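Local coordinates for protein spydx (PDB 2J43) that binds alpha-glucans such as host lung glycogen through the two family 41 carbohydrate-binding modules of a streptococcal pullulanase, at residues V25-V29 / R64-S68; L114-N120 / T200-D206; T132-K137 / V161-E165; W143-L149 / L173-K177. One frame throughout, in Å; residues are numbered along the deposited sequence. Where two conformers were deposited one is given.

Contact 1 lies in the first carbohydrate-binding module, and contacts 2, 3 and 4 share the second. Contact 1 is about 28 Å from contact 2, centre to centre, and does not touch the other three. Contact 2 is the most buried of the set, a regular parallel strand pair with aliphatic packing along one face. Contacts 3 and 4 lie farther out, where loops meet strand ends. Contact 3 has exposed lysines and contact 4 one partly exposed lysine, each beside a small apolar cluster. Contact 1 also sits at strand ends, but there an aspartate takes backbone N-H groups. Contact 2 touches contact 3 through Leu114 and Val161, and contact 4 through Tyr118 and Ile174.

Contact 1: V25-V29 / R64-S68; sequences VWGDV and RQQVS
Ser68 CB lies over one face of the Trp26 indole, above the five-membered ring, toward the rim of the indole as a whole. This is a CH-pi contact. Trp26 CG stands between its backbone N and carbonyl carbon (chi1 64°), and this turns the indole back over the neighbouring strand. The second flat group is the Asp28 carboxylate. Gln65 N donates to Asp28 OD2 at 3.0 Å, and Gln66 N does so at the same distance. Both donors meet OD2 on its anti side, from opposite faces of the carboxylate plane.

The backbones pair as antiparallel strands, 21-27 and 66-73, in a four-stranded sheet of the first module. Trp26 and Ser68 form a hydrogen-bonded pair, with Trp26 N to Ser68 O at 2.9 Å and Ser68 N to Trp26 O also at 2.9 Å. Gly27 and Val67 follow as a non-hydrogen-bonded pair. Asp28 N then reaches Gln66 O at 2.8 Å. Asp28 is also the centre of an inverse gamma turn. Val29 CG1 packs on Val67 CG1 at 3.9 Å, the two side chains crossing at about a right angle. Arg64 NE is hydrogen-bonded to Pro90 O, outside the contact. One carboxylate oxygen thus satisfies two N-H groups where strand 66-73 begins, and those donors probably stabilise its negative charge.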
loop_
_atom_site.group_PDB
_atom_site.type_symbol
_atom_site.label_atom_id
_atom_site.label_comp_id
_atom_site.label_asym_id
_atom_site.label_seq_id
_atom_site.Cartn_x
_atom_site.Cartn_y
_atom_site.Cartn_z
ATOM N N VAL A 25 10.227 -7.179 18.346
ATOM C CA VAL A 25 10.721 -7.166 16.974
ATOM C C VAL A 25 12.074 -7.872 16.797
ATOM O O VAL A 25 12.915 -7.872 17.691
ATOM C CB VAL A 25 10.818 -5.722 16.423
ATOM C CG1 VAL A 25 9.458 -5.075 16.395
ATOM C CG2 VAL A 25 11.754 -4.872 17.275
ATOM N N TRP A 26 12.231 -8.469 15.629
ATOM C CA TRP A 26 13.489 -9.063 15.232
ATOM C C TRP A 26 13.693 -8.997 13.741
ATOM O O TRP A 26 12.913 -8.369 13.012
ATOM C CB TRP A 26 13.595 -10.453 15.797
ATOM C CG TRP A 26 12.603 -11.521 15.329
ATOM C CD1 TRP A 26 12.885 -12.537 14.473
ATOM C CD2 TRP A 26 11.217 -11.749 15.748
ATOM N NE1 TRP A 26 11.797 -13.351 14.314
ATOM C CE2 TRP A 26 10.769 -12.921 15.091
ATOM C CE3 TRP A 26 10.329 -11.098 16.602
ATOM C CZ2 TRP A 26 9.483 -13.438 15.250
ATOM C CZ3 TRP A 26 9.057 -11.624 16.754
ATOM C CH2 TRP A 26 8.649 -12.769 16.075
ATOM N N GLY A 27 14.750 -9.621 13.241
ATOM C CA GLY A 27 15.112 -9.440 11.852
ATOM C C GLY A 27 15.866 -8.129 11.664
ATOM O O GLY A 27 16.666 -7.724 12.498
ATOM N N ASP A 28 15.585 -7.465 10.553
ATOM C CA ASP A 28 16.414 -6.340 10.092
ATOM C C ASP A 28 15.984 -5.023 10.724
ATOM O O ASP A 28 15.778 -4.028 10.051
ATOM C CB ASP A 28 16.397 -6.265 8.557
ATOM C CG ASP A 28 17.015 -7.486 7.923
ATOM O OD1 ASP A 28 17.980 -8.047 8.500
ATOM O OD2 ASP A 28 16.580 -7.959 6.874
ATOM N N VAL A 29 15.859 -5.034 12.034
ATOM C CA VAL A 29 15.549 -3.880 12.857
ATOM C C VAL A 29 16.861 -3.396 13.513
ATOM O O VAL A 29 17.836 -4.164 13.596
ATOM C CB VAL A 29 14.438 -4.203 13.908
ATOM C CG1 VAL A 29 13.151 -4.558 13.225
ATOM C CG2 VAL A 29 14.814 -5.324 14.838
ATOM N N ARG A 64 18.289 -4.237 4.788
ATOM C CA ARG A 64 16.876 -4.133 5.136
ATOM C C ARG A 64 16.002 -4.965 4.207
ATOM O O ARG A 64 15.557 -4.492 3.173
ATOM C CB ARG A 64 16.462 -2.670 5.119
ATOM C CG ARG A 64 16.982 -1.891 6.253
ATOM C CD ARG A 64 16.622 -0.409 6.254
ATOM N NE ARG A 64 17.035 0.292 5.029
ATOM C CZ ARG A 64 18.292 0.676 4.790
ATOM N NH1 ARG A 64 19.267 0.414 5.656
ATOM N NH2 ARG A 64 18.580 1.300 3.647
ATOM N N GLN A 65 15.787 -6.223 4.559
ATOM C CA GLN A 65 15.044 -7.169 3.741
ATOM C C GLN A 65 13.797 -7.719 4.407
ATOM O O GLN A 65 12.803 -7.993 3.728
ATOM C CB GLN A 65 15.914 -8.353 3.342
ATOM C CG GLN A 65 17.113 -7.937 2.476
ATOM C CD GLN A 65 18.040 -9.094 2.215
ATOM O OE1 GLN A 65 18.709 -9.609 3.152
ATOM N NE2 GLN A 65 18.076 -9.539 0.973
ATOM N N GLN A 66 13.867 -7.987 5.714
ATOM C CA GLN A 66 12.740 -8.623 6.395
ATOM C C GLN A 66 12.709 -8.198 7.859
ATOM O O GLN A 66 13.748 -8.168 8.516
ATOM C CB GLN A 66 12.859 -10.144 6.343
ATOM C CG GLN A 66 12.982 -10.756 4.946
ATOM C CD GLN A 66 12.868 -12.266 4.914
ATOM O OE1 GLN A 66 11.847 -12.830 5.345
ATOM N NE2 GLN A 66 13.889 -12.929 4.358
ATOM N N VAL A 67 11.504 -7.939 8.353
ATOM C CA VAL A 67 11.258 -7.602 9.734
ATOM C C VAL A 67 10.262 -8.588 10.276
ATOM O O VAL A 67 9.256 -8.880 9.644
ATOM C CB VAL A 67 10.666 -6.197 9.820
ATOM C CG1 VAL A 67 10.133 -5.871 11.174
ATOM C CG2 VAL A 67 11.773 -5.169 9.382
ATOM N N SER A 68 10.528 -9.078 11.458
ATOM C CA SER A 68 9.600 -9.926 12.117
ATOM C C SER A 68 9.138 -9.240 13.396
ATOM O O SER A 68 9.832 -8.429 14.000
ATOM C CB SER A 68 10.223 -11.288 12.439
ATOM O OG SER A 68 10.588 -11.971 11.222
#

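Contact 2: L114-N120 / T200-D206; sequences LRINYHN and TQVFVKD
Val202 O accepts two hydrogen bonds from Asn117. One comes from Asn117 N at 3.0 Å, the other from Asn117 ND2 at 3.0 Å, and they arrive from opposite faces of the carbonyl plane. Asn117 CG lies beside its own backbone N (chi1 -64°), which brings the amide back across to the partner strand. There ND2 also sits over one face of the Phe203 ring. Asn117 O is satisfied in turn by Val204 N at 2.9 Å. On the same strands, Arg115 N donates to Thr200 O and Val202 N to Arg115 O.

These are parallel strands in register, 113-119 beside 201-205, at one margin of the mixed sheet of a family 41 module, a beta-sandwich. On the face of Ile116 and Tyr118, Val202 CG2 packs on Leu114 CD2 and Ile116 CG1, and Val204 CG2 meets the edge of the Tyr118 ring. Phe172 and Ile174 of strand 170-176 cover this face.

Farther along, His119 N donates to Val204 O, and Asp206 N to His119 O at 2.8 Å. Tyr118 OH donates to Asp206 O at 2.7 Å, with the acceptor in the plane of the ring. A water lies 2.7 Å from His119 ND1, at the edge of the imidazole, and donates to Asp206 OD2. Arg115 NE forms a salt bridge with Asp160, and Lys205 NZ one with Asp208.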
loop_
_atom_site.group_PDB
_atom_site.type_symbol
_atom_site.label_atom_id
_atom_site.label_comp_id
_atom_site.label_asym_id
_atom_site.label_seq_id
_atom_site.Cartn_x
_atom_site.Cartn_y
_atom_site.Cartn_z
ATOM N N LEU A 114 -10.933 -0.742 -7.431
ATOM C CA LEU A 114 -9.496 -0.754 -7.636
ATOM C C LEU A 114 -9.101 0.725 -7.727
ATOM O O LEU A 114 -9.667 1.467 -8.519
ATOM C CB LEU A 114 -9.106 -1.479 -8.928
ATOM C CG LEU A 114 -7.595 -1.626 -9.148
ATOM C CD1 LEU A 114 -6.948 -2.505 -8.083
ATOM C CD2 LEU A 114 -7.150 -2.112 -10.558
ATOM N N ARG A 115 -8.160 1.187 -6.899
ATOM C CA ARG A 115 -7.518 2.489 -7.137
ATOM C C ARG A 115 -6.357 2.363 -8.117
ATOM O O ARG A 115 -5.435 1.555 -7.913
ATOM C CB ARG A 115 -6.969 3.091 -5.838
ATOM C CG ARG A 115 -6.324 4.446 -6.035
ATOM C CD ARG A 115 -6.101 5.259 -4.773
ATOM N NE ARG A 115 -7.335 5.587 -4.092
ATOM C CZ ARG A 115 -7.393 6.283 -2.949
ATOM N NH1 ARG A 115 -6.282 6.682 -2.342
ATOM N NH2 ARG A 115 -8.580 6.578 -2.416
ATOM N N ILE A 116 -6.389 3.192 -9.166
ATOM C CA ILE A 116 -5.296 3.323 -10.099
ATOM C C ILE A 116 -4.558 4.596 -9.768
ATOM O O ILE A 116 -5.094 5.683 -9.894
ATOM C CB ILE A 116 -5.829 3.354 -11.534
ATOM C CG1 ILE A 116 -6.524 2.023 -11.846
ATOM C CG2 ILE A 116 -4.674 3.713 -12.497
ATOM C CD1 ILE A 116 -7.279 1.973 -13.200
ATOM N N ASN A 117 -3.316 4.462 -9.332
ATOM C CA ASN A 117 -2.444 5.573 -9.026
ATOM C C ASN A 117 -1.509 5.810 -10.209
ATOM O O ASN A 117 -0.948 4.836 -10.765
ATOM C CB ASN A 117 -1.565 5.236 -7.802
ATOM C CG ASN A 117 -2.340 5.033 -6.550
ATOM O OD1 ASN A 117 -2.689 6.018 -5.879
ATOM N ND2 ASN A 117 -2.681 3.755 -6.216
ATOM N N TYR A 118 -1.344 7.066 -10.621
ATOM C CA TYR A 118 -0.485 7.370 -11.754
ATOM C C TYR A 118 0.429 8.495 -11.353
ATOM O O TYR A 118 -0.072 9.522 -10.976
ATOM C CB TYR A 118 -1.293 7.852 -12.996
ATOM C CG TYR A 118 -0.359 8.245 -14.118
ATOM C CD1 TYR A 118 0.333 7.260 -14.827
ATOM C CD2 TYR A 118 -0.142 9.588 -14.469
ATOM C CE1 TYR A 118 1.239 7.593 -15.828
ATOM C CE2 TYR A 118 0.744 9.930 -15.497
ATOM C CZ TYR A 118 1.438 8.927 -16.160
ATOM O OH TYR A 118 2.320 9.258 -17.175
ATOM N N HIS A 119 1.741 8.286 -11.463
ATOM C CA HIS A 119 2.766 9.262 -11.127
ATOM C C HIS A 119 3.558 9.617 -12.395
ATOM O O HIS A 119 3.838 8.731 -13.217
ATOM C CB HIS A 119 3.700 8.697 -10.035
ATOM C CG HIS A 119 4.595 9.733 -9.406
ATOM N ND1 HIS A 119 5.817 10.080 -9.925
ATOM C CD2 HIS A 119 4.449 10.455 -8.268
ATOM C CE1 HIS A 119 6.359 11.027 -9.175
ATOM N NE2 HIS A 119 5.563 11.256 -8.152
ATOM N N ASN A 120 3.876 10.905 -12.559
ATOM C CA ASN A 120 4.821 11.333 -13.578
ATOM C C ASN A 120 5.876 12.261 -12.976
ATOM O O ASN A 120 5.748 12.689 -11.831
ATOM C CB ASN A 120 4.122 11.930 -14.834
ATOM C CG ASN A 120 3.340 13.206 -14.544
ATOM O OD1 ASN A 120 3.531 13.849 -13.500
ATOM N ND2 ASN A 120 2.420 13.591 -15.502
ATOM N N THR A 200 -6.086 -3.825 -3.855
ATOM C CA THR A 200 -7.057 -2.778 -4.090
ATOM C C THR A 200 -6.410 -1.461 -4.457
ATOM O O THR A 200 -7.142 -0.525 -4.787
ATOM C CB THR A 200 -7.786 -2.452 -2.736
ATOM O OG1 THR A 200 -6.811 -2.126 -1.707
ATOM C CG2 THR A 200 -8.571 -3.650 -2.171
ATOM N N GLN A 201 -5.094 -1.379 -4.554
ATOM C CA GLN A 201 -4.397 -0.431 -5.414
ATOM C C GLN A 201 -3.368 -0.978 -6.356
ATOM O O GLN A 201 -2.726 -1.998 -6.070
ATOM C CB GLN A 201 -3.678 0.562 -4.449
ATOM C CG GLN A 201 -4.589 1.192 -3.374
ATOM C CD GLN A 201 -4.014 2.421 -2.677
ATOM O OE1 GLN A 201 -4.110 2.569 -1.406
ATOM N NE2 GLN A 201 -3.455 3.307 -3.448
ATOM N N VAL A 202 -3.226 -0.300 -7.493
ATOM C CA VAL A 202 -2.149 -0.471 -8.422
ATOM C C VAL A 202 -1.474 0.842 -8.739
ATOM O O VAL A 202 -1.977 1.947 -8.443
ATOM C CB VAL A 202 -2.589 -1.219 -9.700
ATOM C CG1 VAL A 202 -3.141 -2.614 -9.364
ATOM C CG2 VAL A 202 -3.588 -0.412 -10.488
ATOM N N PHE A 203 -0.296 0.741 -9.345
ATOM C CA PHE A 203 0.595 1.855 -9.485
ATOM C C PHE A 203 1.212 1.809 -10.854
ATOM O O PHE A 203 1.783 0.788 -11.259
ATOM C CB PHE A 203 1.689 1.809 -8.407
ATOM C CG PHE A 203 1.122 1.726 -7.033
ATOM C CD1 PHE A 203 0.972 2.845 -6.270
ATOM C CD2 PHE A 203 0.662 0.526 -6.538
ATOM C CE1 PHE A 203 0.336 2.756 -5.007
ATOM C CE2 PHE A 203 0.068 0.433 -5.293
ATOM C CZ PHE A 203 -0.094 1.563 -4.534
ATOM N N VAL A 204 1.028 2.891 -11.604
ATOM C CA VAL A 204 1.672 3.091 -12.912
ATOM C C VAL A 204 2.354 4.428 -12.963
ATOM O O VAL A 204 2.069 5.324 -12.157
ATOM C CB VAL A 204 0.681 2.936 -14.122
ATOM C CG1 VAL A 204 0.301 1.453 -14.333
ATOM C CG2 VAL A 204 -0.504 3.785 -13.942
ATOM N N LYS A 205 3.354 4.565 -13.837
ATOM C CA LYS A 205 4.110 5.787 -13.900
ATOM C C LYS A 205 4.616 6.143 -15.307
ATOM O O LYS A 205 4.838 5.237 -16.108
ATOM C CB LYS A 205 5.352 5.687 -12.988
ATOM C CG LYS A 205 6.268 4.502 -13.253
ATOM C CD LYS A 205 7.518 4.590 -12.317
ATOM C CE LYS A 205 8.451 3.430 -12.479
ATOM N NZ LYS A 205 9.175 3.388 -13.808
ATOM N N ASP A 206 4.751 7.442 -15.561
ATOM C CA ASP A 206 5.433 7.966 -16.736
ATOM C C ASP A 206 4.931 7.283 -18.024
ATOM O O ASP A 206 3.706 7.275 -18.281
ATOM C CB ASP A 206 6.964 7.834 -16.494
ATOM C CG ASP A 206 7.403 8.534 -15.223
ATOM O OD1 ASP A 206 7.132 9.735 -15.088
ATOM O OD2 ASP A 206 8.000 7.960 -14.327
HETATM O O HOH W 1 7.364 9.007 -11.869
#

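Contact 3: T132-K137 / V161-E165; sequences TFKDVK and VPLKE
Lys164 N donates to Asp135 O at 3.0 Å, in a nearly straight bond (176°). Beside it, Lys137 N reaches Pro162 O at 2.9 Å. These two bonds flank the single bridge between Val136 and Leu163. Val136 CG1 packs on Val161 CG1 at 3.8 Å. Lys137 crosses Pro162 at about a right angle, its CD lying 3.9 Å from Pro162 CB. Lys164 NZ bends back to Val136 O in the conformer described, but a second conformer makes this bond doubtful.

The contact joins the loop after strand 128-134 to the end of strand 156-162, in the mixed sheet of the second family 41 module, a beta-sandwich. Strand 147-153 lies between the two, and the loop passes the start of that strand to reach 161-165. Leu147 of that strand packs against both Thr132 and Val161. Farther out, Asp135 OD2 accepts from Asn168 N and Glu169 N, which probably steadies the turn that presents Asp135 O. Leu163 packs on Leu114 and Leu196.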
loop_
_atom_site.group_PDB
_atom_site.type_symbol
_atom_site.label_atom_id
_atom_site.label_comp_id
_atom_site.label_asym_id
_atom_site.label_seq_id
_atom_site.Cartn_x
_atom_site.Cartn_y
_atom_site.Cartn_z
ATOM N N THR A 132 -10.927 2.919 -19.099
ATOM C CA THR A 132 -11.125 1.632 -18.418
ATOM C C THR A 132 -12.014 0.691 -19.222
ATOM O O THR A 132 -12.957 1.116 -19.910
ATOM C CB THR A 132 -11.791 1.828 -17.019
ATOM O OG1 THR A 132 -13.088 2.411 -17.186
ATOM C CG2 THR A 132 -11.018 2.846 -16.180
ATOM N N PHE A 133 -11.702 -0.594 -19.102
ATOM C CA PHE A 133 -12.436 -1.643 -19.805
ATOM C C PHE A 133 -12.180 -2.995 -19.145
ATOM O O PHE A 133 -11.463 -3.105 -18.128
ATOM C CB PHE A 133 -12.068 -1.661 -21.308
ATOM C CG PHE A 133 -10.599 -1.862 -21.617
ATOM C CD1 PHE A 133 -10.144 -3.081 -22.115
ATOM C CD2 PHE A 133 -9.671 -0.829 -21.485
ATOM C CE1 PHE A 133 -8.831 -3.268 -22.467
ATOM C CE2 PHE A 133 -8.355 -1.023 -21.836
ATOM C CZ PHE A 133 -7.938 -2.247 -22.343
ATOM N N LYS A 134 -12.763 -4.020 -19.733
ATOM C CA LYS A 134 -12.865 -5.332 -19.120
ATOM C C LYS A 134 -13.761 -5.259 -17.896
ATOM O O LYS A 134 -14.807 -4.644 -17.959
ATOM C CB LYS A 134 -11.501 -6.020 -18.941
ATOM C CG LYS A 134 -10.647 -5.940 -20.178
ATOM C CD LYS A 134 -9.345 -6.719 -20.052
ATOM C CE LYS A 134 -9.512 -8.132 -20.575
ATOM N NZ LYS A 134 -8.253 -8.638 -21.219
ATOM N N ASP A 135 -13.388 -5.851 -16.767
ATOM C CA ASP A 135 -14.366 -6.093 -15.706
ATOM C C ASP A 135 -14.571 -4.925 -14.729
ATOM O O ASP A 135 -14.718 -5.095 -13.535
ATOM C CB ASP A 135 -14.042 -7.388 -14.921
ATOM C CG ASP A 135 -13.768 -8.603 -15.818
ATOM O OD1 ASP A 135 -14.232 -8.626 -16.984
ATOM O OD2 ASP A 135 -13.033 -9.565 -15.432
ATOM N N VAL A 136 -14.671 -3.720 -15.257
ATOM C CA VAL A 136 -15.099 -2.582 -14.478
ATOM C C VAL A 136 -16.617 -2.438 -14.574
ATOM O O VAL A 136 -17.219 -2.869 -15.556
ATOM C CB VAL A 136 -14.378 -1.262 -14.964
ATOM C CG1 VAL A 136 -12.900 -1.437 -14.851
ATOM C CG2 VAL A 136 -14.697 -0.934 -16.397
ATOM N N LYS A 137 -17.211 -1.812 -13.572
ATOM C CA LYS A 137 -18.668 -1.598 -13.519
ATOM C C LYS A 137 -19.189 -0.840 -14.733
ATOM O O LYS A 137 -20.172 -1.230 -15.378
ATOM C CB LYS A 137 -19.017 -0.795 -12.259
ATOM C CG LYS A 137 -20.486 -0.873 -11.814
ATOM C CD LYS A 137 -20.658 -0.497 -10.319
ATOM C CE LYS A 137 -21.983 -1.009 -9.747
ATOM N NZ LYS A 137 -23.136 -0.704 -10.667
ATOM N N VAL A 161 -11.941 3.131 -9.073
ATOM C CA VAL A 161 -12.747 2.504 -10.112
ATOM C C VAL A 161 -13.626 1.362 -9.565
ATOM O O VAL A 161 -13.106 0.313 -9.178
ATOM C CB VAL A 161 -11.867 1.934 -11.211
ATOM C CG1 VAL A 161 -12.711 1.378 -12.375
ATOM C CG2 VAL A 161 -10.858 2.985 -11.707
ATOM N N PRO A 162 -14.944 1.505 -9.632
ATOM C CA PRO A 162 -15.809 0.375 -9.236
ATOM C C PRO A 162 -15.680 -0.802 -10.182
ATOM O O PRO A 162 -15.680 -0.586 -11.384
ATOM C CB PRO A 162 -17.234 0.948 -9.307
ATOM C CG PRO A 162 -17.118 2.403 -9.572
ATOM C CD PRO A 162 -15.721 2.665 -10.105
ATOM N N LEU A 163 -15.587 -2.010 -9.641
ATOM C CA LEU A 163 -15.431 -3.244 -10.393
ATOM C C LEU A 163 -16.804 -3.973 -10.493
ATOM O O LEU A 163 -17.698 -3.748 -9.685
ATOM C CB LEU A 163 -14.416 -4.171 -9.696
ATOM C CG LEU A 163 -13.018 -3.644 -9.336
ATOM C CD1 LEU A 163 -12.219 -4.665 -8.556
ATOM C CD2 LEU A 163 -12.303 -3.353 -10.612
ATOM N N LYS A 164 -16.948 -4.803 -11.516
ATOM C CA LYS A 164 -18.151 -5.617 -11.627
ATOM C C LYS A 164 -18.105 -6.717 -10.559
ATOM O O LYS A 164 -17.026 -7.098 -10.081
ATOM C CB LYS A 164 -18.299 -6.202 -13.038
ATOM C CG LYS A 164 -19.335 -5.481 -13.885
ATOM C CD LYS A 164 -19.521 -6.142 -15.262
ATOM C CE LYS A 164 -19.367 -5.140 -16.421
ATOM N NZ LYS A 164 -18.024 -5.213 -17.065
ATOM N N GLU A 165 -19.299 -7.180 -10.153
ATOM C CA GLU A 165 -19.454 -8.374 -9.308
ATOM C C GLU A 165 -18.688 -9.460 -10.027
ATOM O O GLU A 165 -18.840 -9.611 -11.235
ATOM C CB GLU A 165 -20.952 -8.785 -9.185
ATOM C CG GLU A 165 -21.245 -10.167 -8.564
ATOM C CD GLU A 165 -21.443 -11.351 -9.564
ATOM O OE1 GLU A 165 -21.959 -11.178 -10.721
ATOM O OE2 GLU A 165 -21.113 -12.511 -9.162
#

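Contact 4: W143-L149 / L173-K177; sequences WPNGLDL and LILDK
Leu175 CD1 and Lys177 CD lie against Pro144 O, at 3.3 Å and 3.5 Å. The same oxygen takes a hydrogen bond from Gly146 N at 2.9 Å. The bond from Gly146 closes an inverse gamma turn centred on Asn145. A cis peptide precedes Pro144 and sets its ring close to the Trp143 indole.

Leu175 carries the apolar contact. Its CD1 lies over one face of the six-membered ring of Trp143, a CH-pi contact offset toward the rim. Pro144 CB is on that same face, and it meets Leu175 CD1 at 3.7 Å. The other methyl, Leu175 CD2, touches Trp143 CH2 at 3.5 Å. Trp143 CG is opposite its backbone N (chi1 -179°), which extends the indole toward the strand. Leu173 CD2 approaches the ring edge more loosely.

The polar links of Lys177 NZ across the contact are weak or long. Its bond to Asn145 OD1 is weak, and its salt bridge to Asp148 OD1 is long. Both acceptors have two conformers, so these links are doubtful.

Leu149 CD1 packs near Ile174 CG2, where the contact reaches the interior of the module. Strand 128-134 runs between strands 147-153 and 170-176 in the sheet. The loop leading into 147-153 folds over it, and Trp143 meets Trp131 of that middle strand edge-to-face.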
loop_
_atom_site.group_PDB
_atom_site.type_symbol
_atom_site.label_atom_id
_atom_site.label_comp_id
_atom_site.label_asym_id
_atom_site.label_seq_id
_atom_site.Cartn_x
_atom_site.Cartn_y
_atom_site.Cartn_z
ATOM N N TRP A 143 -14.221 8.264 -26.350
ATOM C CA TRP A 143 -12.801 8.488 -26.515
ATOM C C TRP A 143 -12.412 9.901 -26.947
ATOM O O TRP A 143 -12.989 10.387 -27.911
ATOM C CB TRP A 143 -12.305 7.477 -27.550
ATOM C CG TRP A 143 -10.879 7.583 -27.787
ATOM C CD1 TRP A 143 -10.258 8.363 -28.695
ATOM C CD2 TRP A 143 -9.860 6.889 -27.082
ATOM N NE1 TRP A 143 -8.896 8.193 -28.622
ATOM C CE2 TRP A 143 -8.628 7.287 -27.629
ATOM C CE3 TRP A 143 -9.859 5.962 -26.037
ATOM C CZ2 TRP A 143 -7.411 6.794 -27.164
ATOM C CZ3 TRP A 143 -8.640 5.465 -25.600
ATOM C CH2 TRP A 143 -7.457 5.871 -26.149
ATOM N N PRO A 144 -11.437 10.571 -26.317
ATOM C CA PRO A 144 -10.654 10.107 -25.174
ATOM C C PRO A 144 -11.150 10.588 -23.790
ATOM O O PRO A 144 -10.303 10.727 -22.882
ATOM C CB PRO A 144 -9.308 10.763 -25.467
ATOM C CG PRO A 144 -9.733 12.171 -25.924
ATOM C CD PRO A 144 -10.958 11.906 -26.760
ATOM N N ASN A 145 -12.460 10.766 -23.605
ATOM C CA ASN A 145 -12.927 11.296 -22.298
ATOM C C ASN A 145 -13.051 10.245 -21.160
ATOM O O ASN A 145 -14.122 9.836 -20.709
ATOM C CB ASN A 145 -14.199 12.115 -22.456
ATOM C CG ASN A 145 -14.428 13.104 -21.307
ATOM O OD1 ASN A 145 -13.655 13.222 -20.339
ATOM N ND2 ASN A 145 -15.527 13.797 -21.411
ATOM N N GLY A 146 -11.924 9.880 -20.623
ATOM C CA GLY A 146 -11.945 8.912 -19.546
ATOM C C GLY A 146 -12.087 9.564 -18.182
ATOM O O GLY A 146 -12.487 10.702 -18.055
ATOM N N LEU A 147 -11.710 8.837 -17.143
ATOM C CA LEU A 147 -11.871 9.317 -15.793
ATOM C C LEU A 147 -10.771 10.300 -15.481
ATOM O O LEU A 147 -9.578 10.018 -15.670
ATOM C CB LEU A 147 -11.809 8.157 -14.791
ATOM C CG LEU A 147 -12.712 6.945 -15.053
ATOM C CD1 LEU A 147 -12.365 5.801 -14.127
ATOM C CD2 LEU A 147 -14.193 7.296 -15.004
ATOM N N ASP A 148 -11.138 11.482 -14.974
ATOM C CA ASP A 148 -10.141 12.489 -14.604
ATOM C C ASP A 148 -9.198 11.976 -13.500
ATOM O O ASP A 148 -9.628 11.266 -12.585
ATOM C CB ASP A 148 -10.800 13.756 -14.039
ATOM C CG ASP A 148 -11.627 14.540 -15.061
ATOM O OD1 ASP A 148 -11.367 14.525 -16.270
ATOM O OD2 ASP A 148 -12.572 15.240 -14.688
ATOM N N LEU A 149 -7.948 12.393 -13.582
ATOM C CA LEU A 149 -6.963 12.207 -12.516
ATOM C C LEU A 149 -6.861 13.505 -11.669
ATOM O O LEU A 149 -5.774 14.083 -11.482
ATOM C CB LEU A 149 -5.617 11.853 -13.159
ATOM C CG LEU A 149 -5.573 10.384 -13.646
ATOM C CD1 LEU A 149 -4.436 10.165 -14.605
ATOM C CD2 LEU A 149 -5.469 9.388 -12.527
ATOM N N LEU A 173 -5.844 2.478 -19.634
ATOM C CA LEU A 173 -4.802 3.205 -20.307
ATOM C C LEU A 173 -4.782 4.610 -19.794
ATOM O O LEU A 173 -5.817 5.152 -19.485
ATOM C CB LEU A 173 -5.020 3.199 -21.824
ATOM C CG LEU A 173 -3.798 3.530 -22.664
ATOM C CD1 LEU A 173 -2.567 2.645 -22.472
ATOM C CD2 LEU A 173 -4.144 3.574 -24.187
ATOM N N ILE A 174 -3.611 5.193 -19.668
ATOM C CA ILE A 174 -3.545 6.612 -19.265
ATOM C C ILE A 174 -3.513 7.468 -20.529
ATOM O O ILE A 174 -2.647 7.262 -21.415
ATOM C CB ILE A 174 -2.314 6.924 -18.420
ATOM C CG1 ILE A 174 -2.153 5.955 -17.252
ATOM C CG2 ILE A 174 -2.361 8.377 -17.896
ATOM C CD1 ILE A 174 -3.345 5.920 -16.292
ATOM N N LEU A 175 -4.412 8.443 -20.595
ATOM C CA LEU A 175 -4.558 9.333 -21.752
ATOM C C LEU A 175 -4.172 10.753 -21.448
ATOM O O LEU A 175 -4.307 11.224 -20.306
ATOM C CB LEU A 175 -6.015 9.343 -22.210
ATOM C CG LEU A 175 -6.696 7.994 -22.431
ATOM C CD1 LEU A 175 -8.115 8.203 -23.013
ATOM C CD2 LEU A 175 -5.819 7.123 -23.315
ATOM N N ASP A 176 -3.669 11.439 -22.467
ATOM C CA ASP A 176 -3.461 12.862 -22.388
ATOM C C ASP A 176 -4.403 13.557 -23.360
ATOM O O ASP A 176 -4.180 13.566 -24.552
ATOM C CB ASP A 176 -1.992 13.168 -22.675
ATOM C CG ASP A 176 -1.668 14.631 -22.551
ATOM O OD1 ASP A 176 -2.615 15.449 -22.444
ATOM O OD2 ASP A 176 -0.468 15.031 -22.584
ATOM N N LYS A 177 -5.477 14.113 -22.831
ATOM C CA LYS A 177 -6.535 14.722 -23.664
ATOM C C LYS A 177 -6.118 16.044 -24.325
ATOM O O LYS A 177 -6.873 16.547 -25.154
ATOM C CB LYS A 177 -7.759 14.967 -22.840
ATOM C CG LYS A 177 -8.336 13.707 -22.184
ATOM C CD LYS A 177 -9.693 13.912 -21.554
ATOM C CE LYS A 177 -9.705 15.034 -20.521
ATOM N NZ LYS A 177 -11.043 15.260 -19.891
#